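Local coordinates for putative acetyltransferase (Staphylococcus aureus subsp. aureus Mu50, PDB 3H4Q), which is a putative acetyltransferase of the GNAT family that probably transfers an acetyl group from acetyl-CoA to a substrate not yet identified, at residues G81-D86 with F106-L111; L124-I129 with A156-H161. All blocks are in the same frame, centred on the assembly; numbering follows the deposited sequence. Where two conformers were deposited one is given.

Contact 1: residues G81-D86 with F106-L111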
# COMPACT_ATOMS: atom_id res chain seq x y z
N GLY A 81 0.49 7.23 8.73
CA GLY A 81 0.66 6.10 7.82
C GLY A 81 0.62 6.54 6.37
O GLY A 81 0.23 7.67 6.08
N PHE A 82 1.05 5.67 5.47
CA PHE A 82 0.94 5.94 4.04
C PHE A 82 0.68 4.66 3.25
O PHE A 82 0.85 3.56 3.77
CB PHE A 82 2.18 6.65 3.48
CG PHE A 82 3.43 5.83 3.51
CD1 PHE A 82 4.25 5.81 4.63
CD2 PHE A 82 3.81 5.10 2.40
CE1 PHE A 82 5.41 5.07 4.65
CE2 PHE A 82 4.98 4.34 2.41
CZ PHE A 82 5.78 4.33 3.55
N ILE A 83 0.31 4.83 1.99
CA ILE A 83 0.02 3.73 1.09
C ILE A 83 0.37 4.18 -0.32
O ILE A 83 0.18 5.35 -0.67
CB ILE A 83 -1.48 3.31 1.17
CG1 ILE A 83 -1.74 2.01 0.39
CG2 ILE A 83 -2.40 4.41 0.65
CD1 ILE A 83 -3.11 1.35 0.73
N VAL A 84 0.92 3.27 -1.12
CA VAL A 84 1.29 3.54 -2.51
C VAL A 84 0.46 2.60 -3.38
O VAL A 84 0.51 1.39 -3.17
CB VAL A 84 2.75 3.26 -2.71
CG1 VAL A 84 3.13 3.38 -4.16
CG2 VAL A 84 3.56 4.22 -1.83
N VAL A 85 -0.31 3.14 -4.32
CA VAL A 85 -1.15 2.34 -5.20
C VAL A 85 -1.12 2.90 -6.62
O VAL A 85 -1.10 4.12 -6.82
CB VAL A 85 -2.61 2.31 -4.73
CG1 VAL A 85 -3.17 3.72 -4.60
CG2 VAL A 85 -3.45 1.49 -5.68
N ASP A 86 -1.09 1.99 -7.59
CA ASP A 86 -1.06 2.34 -9.01
C ASP A 86 -1.38 1.08 -9.82
O ASP A 86 -1.85 0.09 -9.25
CB ASP A 86 0.29 2.97 -9.39
CG ASP A 86 1.45 2.04 -9.15
OD1 ASP A 86 1.37 0.87 -9.55
OD2 ASP A 86 2.47 2.51 -8.58
N PHE A 106 -5.34 -2.74 -10.35
CA PHE A 106 -4.60 -1.86 -9.44
C PHE A 106 -3.71 -2.71 -8.53
O PHE A 106 -3.98 -3.89 -8.29
CB PHE A 106 -5.55 -0.98 -8.62
CG PHE A 106 -6.09 0.18 -9.38
CD1 PHE A 106 -7.16 0.03 -10.23
CD2 PHE A 106 -5.50 1.42 -9.28
CE1 PHE A 106 -7.65 1.11 -10.95
CE2 PHE A 106 -6.00 2.49 -10.00
CZ PHE A 106 -7.07 2.33 -10.83
N VAL A 107 -2.63 -2.09 -8.03
CA VAL A 107 -1.65 -2.78 -7.22
C VAL A 107 -1.25 -1.94 -6.02
O VAL A 107 -0.88 -0.77 -6.18
CB VAL A 107 -0.35 -3.02 -8.03
CG1 VAL A 107 0.69 -3.69 -7.16
CG2 VAL A 107 -0.62 -3.84 -9.30
N ILE A 108 -1.33 -2.52 -4.82
CA ILE A 108 -0.89 -1.85 -3.60
C ILE A 108 0.54 -2.32 -3.39
O ILE A 108 0.79 -3.49 -3.13
CB ILE A 108 -1.75 -2.22 -2.40
CG1 ILE A 108 -3.19 -1.76 -2.68
CG2 ILE A 108 -1.17 -1.60 -1.10
CD1 ILE A 108 -4.17 -2.06 -1.61
N HIS A 109 1.47 -1.39 -3.52
CA HIS A 109 2.88 -1.72 -3.43
C HIS A 109 3.45 -1.60 -2.07
O HIS A 109 4.38 -2.31 -1.75
CB HIS A 109 3.69 -0.79 -4.33
CG HIS A 109 3.35 -0.93 -5.77
ND1 HIS A 109 3.71 -2.03 -6.51
CD2 HIS A 109 2.67 -0.11 -6.62
CE1 HIS A 109 3.28 -1.89 -7.75
NE2 HIS A 109 2.65 -0.73 -7.84
N ARG A 110 2.91 -0.71 -1.25
CA ARG A 110 3.42 -0.54 0.10
C ARG A 110 2.34 0.09 0.97
O ARG A 110 1.56 0.90 0.51
CB ARG A 110 4.69 0.31 0.10
CG ARG A 110 5.48 0.28 1.40
CD ARG A 110 6.15 -1.07 1.67
NE ARG A 110 6.99 -0.99 2.87
CZ ARG A 110 6.58 -1.22 4.12
NH1 ARG A 110 5.34 -1.58 4.39
NH2 ARG A 110 7.46 -1.09 5.10
N LEU A 111 2.29 -0.34 2.23
CA LEU A 111 1.32 0.15 3.22
C LEU A 111 2.01 0.14 4.59
O LEU A 111 2.63 -0.85 4.96
CB LEU A 111 0.10 -0.77 3.29
CG LEU A 111 -0.99 -0.45 4.32
CD1 LEU A 111 -1.55 0.97 4.16
CD2 LEU A 111 -2.13 -1.47 4.21
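From strand 106-111, H109 reaches across to D86 on the antiparallel strand 81-86. CB lies 4.0 Å from V84 O, the carbonyl that accepts the backbone N-H of H109. Along one edge of the imidazole, CD2 rests 3.3 Å from D86 OD2, and farther out NE2 donates a hydrogen bond to D86 OD1 (2.7 Å, N-H...O 152°). The oxygen lies in the imidazole plane but is approached on its syn side, 34° out of the carboxylate plane. For D86, a chi1 of 60° places CG between the backbone N and the carbonyl carbon, swinging the carboxylate over to the histidine. OD1 also accepts the backbone N-H of D88, so two donors grip one oxygen, while V107 CG1 leans on one face of the imidazole.

The backbone bonds D86 N to V107 O and V107 N to D86 O pair the strands at one end. Farther along, V84 faces both H109 and R110: V84 O accepts from H109 N, and V84 N donates to R110 O at 2.9 Å. The additional residue on 106-111 makes a beta bulge; a bulge in the corresponding strand is common in GNAT proteins, where it helps to open the acetyl-CoA site, and a like role is probable here.

On the face that carries I83, V85, I108 and L111 the contacts are apolar. I83 CD1 meets L111 CD1 at 3.8 Å, and I83 CG1 lies 3.9 Å from I108 CG2. Separately, at the D86 end, V85 CG2 approaches F106 CD2 (4.1 Å).

These two strands form the middle of the mixed sheet. Strand 70-75 flanks 81-86 and strand 139-143 runs parallel to 106-111, while helix 120-134 packs over the face bearing I83, I108 and L111.

Contact 2: residues L124-I129 with A156-H161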
# COMPACT_ATOMS: atom_id res chain seq x y z
N LEU A 124 -6.29 3.42 5.53
CA LEU A 124 -5.71 3.71 4.23
C LEU A 124 -6.04 2.62 3.21
O LEU A 124 -6.43 2.89 2.07
CB LEU A 124 -4.19 3.88 4.37
CG LEU A 124 -3.71 5.18 5.03
CD1 LEU A 124 -2.21 5.11 5.30
CD2 LEU A 124 -4.04 6.41 4.12
N PHE A 125 -5.88 1.37 3.64
CA PHE A 125 -6.13 0.21 2.78
C PHE A 125 -7.58 0.28 2.32
O PHE A 125 -7.92 0.09 1.14
CB PHE A 125 -5.92 -1.08 3.58
CG PHE A 125 -5.50 -2.28 2.77
CD1 PHE A 125 -5.94 -2.50 1.47
CD2 PHE A 125 -4.74 -3.28 3.39
CE1 PHE A 125 -5.55 -3.64 0.77
CE2 PHE A 125 -4.35 -4.44 2.71
CZ PHE A 125 -4.75 -4.62 1.40
N ASN A 126 -8.43 0.60 3.26
CA ASN A 126 -9.83 0.66 3.01
C ASN A 126 -10.22 1.82 2.12
O ASN A 126 -11.15 1.71 1.32
CB ASN A 126 -10.53 0.75 4.35
CG ASN A 126 -11.97 0.55 4.24
OD1 ASN A 126 -12.44 -0.57 4.34
ND2 ASN A 126 -12.69 1.61 3.96
N TYR A 127 -9.55 2.96 2.28
CA TYR A 127 -9.86 4.13 1.47
C TYR A 127 -9.49 3.83 0.01
O TYR A 127 -10.28 4.11 -0.88
CB TYR A 127 -9.12 5.34 2.00
CG TYR A 127 -9.18 6.55 1.11
CD1 TYR A 127 -8.33 6.67 0.02
CD2 TYR A 127 -10.04 7.59 1.38
CE1 TYR A 127 -8.38 7.78 -0.81
CE2 TYR A 127 -10.09 8.72 0.55
CZ TYR A 127 -9.26 8.79 -0.55
OH TYR A 127 -9.30 9.87 -1.39
N VAL A 128 -8.31 3.24 -0.21
CA VAL A 128 -7.86 2.89 -1.55
C VAL A 128 -8.75 1.86 -2.24
O VAL A 128 -9.01 1.97 -3.45
CB VAL A 128 -6.43 2.38 -1.53
CG1 VAL A 128 -6.09 1.74 -2.85
CG2 VAL A 128 -5.46 3.51 -1.22
N ILE A 129 -9.23 0.86 -1.49
CA ILE A 129 -10.11 -0.17 -2.06
C ILE A 129 -11.39 0.51 -2.54
O ILE A 129 -11.86 0.22 -3.63
CB ILE A 129 -10.42 -1.32 -1.05
CG1 ILE A 129 -9.20 -2.22 -0.85
CG2 ILE A 129 -11.55 -2.20 -1.56
CD1 ILE A 129 -9.30 -3.17 0.39
N ALA A 156 -5.73 -10.97 5.22
CA ALA A 156 -6.90 -11.71 5.62
C ALA A 156 -8.07 -10.74 5.83
O ALA A 156 -9.12 -10.90 5.21
CB ALA A 156 -6.61 -12.49 6.90
N LYS A 157 -7.87 -9.70 6.65
CA LYS A 157 -8.93 -8.76 6.99
C LYS A 157 -9.64 -8.29 5.75
O LYS A 157 -10.85 -8.25 5.72
CB LYS A 157 -8.43 -7.54 7.78
CG LYS A 157 -9.58 -6.61 8.25
CD LYS A 157 -9.14 -5.53 9.26
N PHE A 158 -8.88 -7.98 4.70
CA PHE A 158 -9.48 -7.44 3.48
C PHE A 158 -9.85 -8.44 2.39
O PHE A 158 -10.15 -8.04 1.27
CB PHE A 158 -8.61 -6.33 2.95
CG PHE A 158 -8.58 -5.15 3.86
CD1 PHE A 158 -9.65 -4.24 3.85
CD2 PHE A 158 -7.52 -4.94 4.74
CE1 PHE A 158 -9.65 -3.14 4.70
CE2 PHE A 158 -7.50 -3.86 5.59
CZ PHE A 158 -8.57 -2.95 5.58
N GLY A 159 -9.85 -9.72 2.72
CA GLY A 159 -10.27 -10.73 1.79
C GLY A 159 -9.40 -10.98 0.57
O GLY A 159 -9.93 -11.34 -0.49
N PHE A 160 -8.08 -10.82 0.71
CA PHE A 160 -7.17 -11.17 -0.40
C PHE A 160 -6.91 -12.65 -0.40
O PHE A 160 -6.98 -13.31 0.65
CB PHE A 160 -5.85 -10.44 -0.32
CG PHE A 160 -5.94 -9.01 -0.76
CD1 PHE A 160 -6.50 -8.05 0.06
CD2 PHE A 160 -5.44 -8.64 -1.98
CE1 PHE A 160 -6.58 -6.74 -0.35
CE2 PHE A 160 -5.50 -7.34 -2.39
CZ PHE A 160 -6.07 -6.38 -1.58
N HIS A 161 -6.61 -13.17 -1.59
CA HIS A 161 -6.34 -14.60 -1.78
C HIS A 161 -4.93 -14.77 -2.31
O HIS A 161 -4.51 -14.03 -3.18
CB HIS A 161 -7.35 -15.17 -2.78
CG HIS A 161 -8.75 -15.18 -2.26
ND1 HIS A 161 -9.55 -14.06 -2.23
CD2 HIS A 161 -9.50 -16.18 -1.74
CE1 HIS A 161 -10.72 -14.36 -1.71
NE2 HIS A 161 -10.72 -15.65 -1.40
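An aromatic cluster of F125, F158 and F160 joins helix 120-134 to the turn that ends helix 153-157. That helix finishes in a Schellman motif, with G159 at positive phi and its N-H bonded to A156 O, and the turn sends both phenylalanines toward 124-129. F158 and F125 form an offset stack, centroids 4.4 Å apart and planes at 30°. F158 CD2 sits 3.5 Å from F125 CD2, over one face of the F125 ring but toward its rim. In return, F125 CB lies over the F158 face, 4.1 Å from the centroid, a CH-pi contact. With CG anti to the backbone N (chi1 -152°), the F125 ring extends on past F158 to F160, where its CZ reaches F160 CE1 at 3.3 Å; here the rings meet obliquely.

Two smaller contacts frame F158. I129 CD1 comes within 3.6 Å of F158 CD1, while N126 OD1 lies in the ring plane at its edge, 3.8 Å from F158 CE1. The turn is also tied by F158 O to K184 NZ, but no hydrogen bond crosses between the segments, so this join probably rests on dispersion, ring stacking and the exclusion of water.

Overall arrangement
F125 bridges the two contacts, whose centres are about 11 Å apart. From helix 120-134 it presses CE1 to within 3.2 Å of I108 CD1 and CD2 to within 3.3 Å of L111 CD2, so the apolar face of contact 1 runs directly into the aromatic cluster of contact 2. L124 CD1, 3.3 Å from F82 N, touches strand 81-86 as well. Only contact 1 contributes to the pocket occupied by a polyethylene glycol molecule, through V85, D86 and F106; the F106 side chain is about 4 Å from the ligand, which probably came from crystallisation. The centre of contact 2 lies about 10 Å from the centre of the chain, against about 2 Å for contact 1.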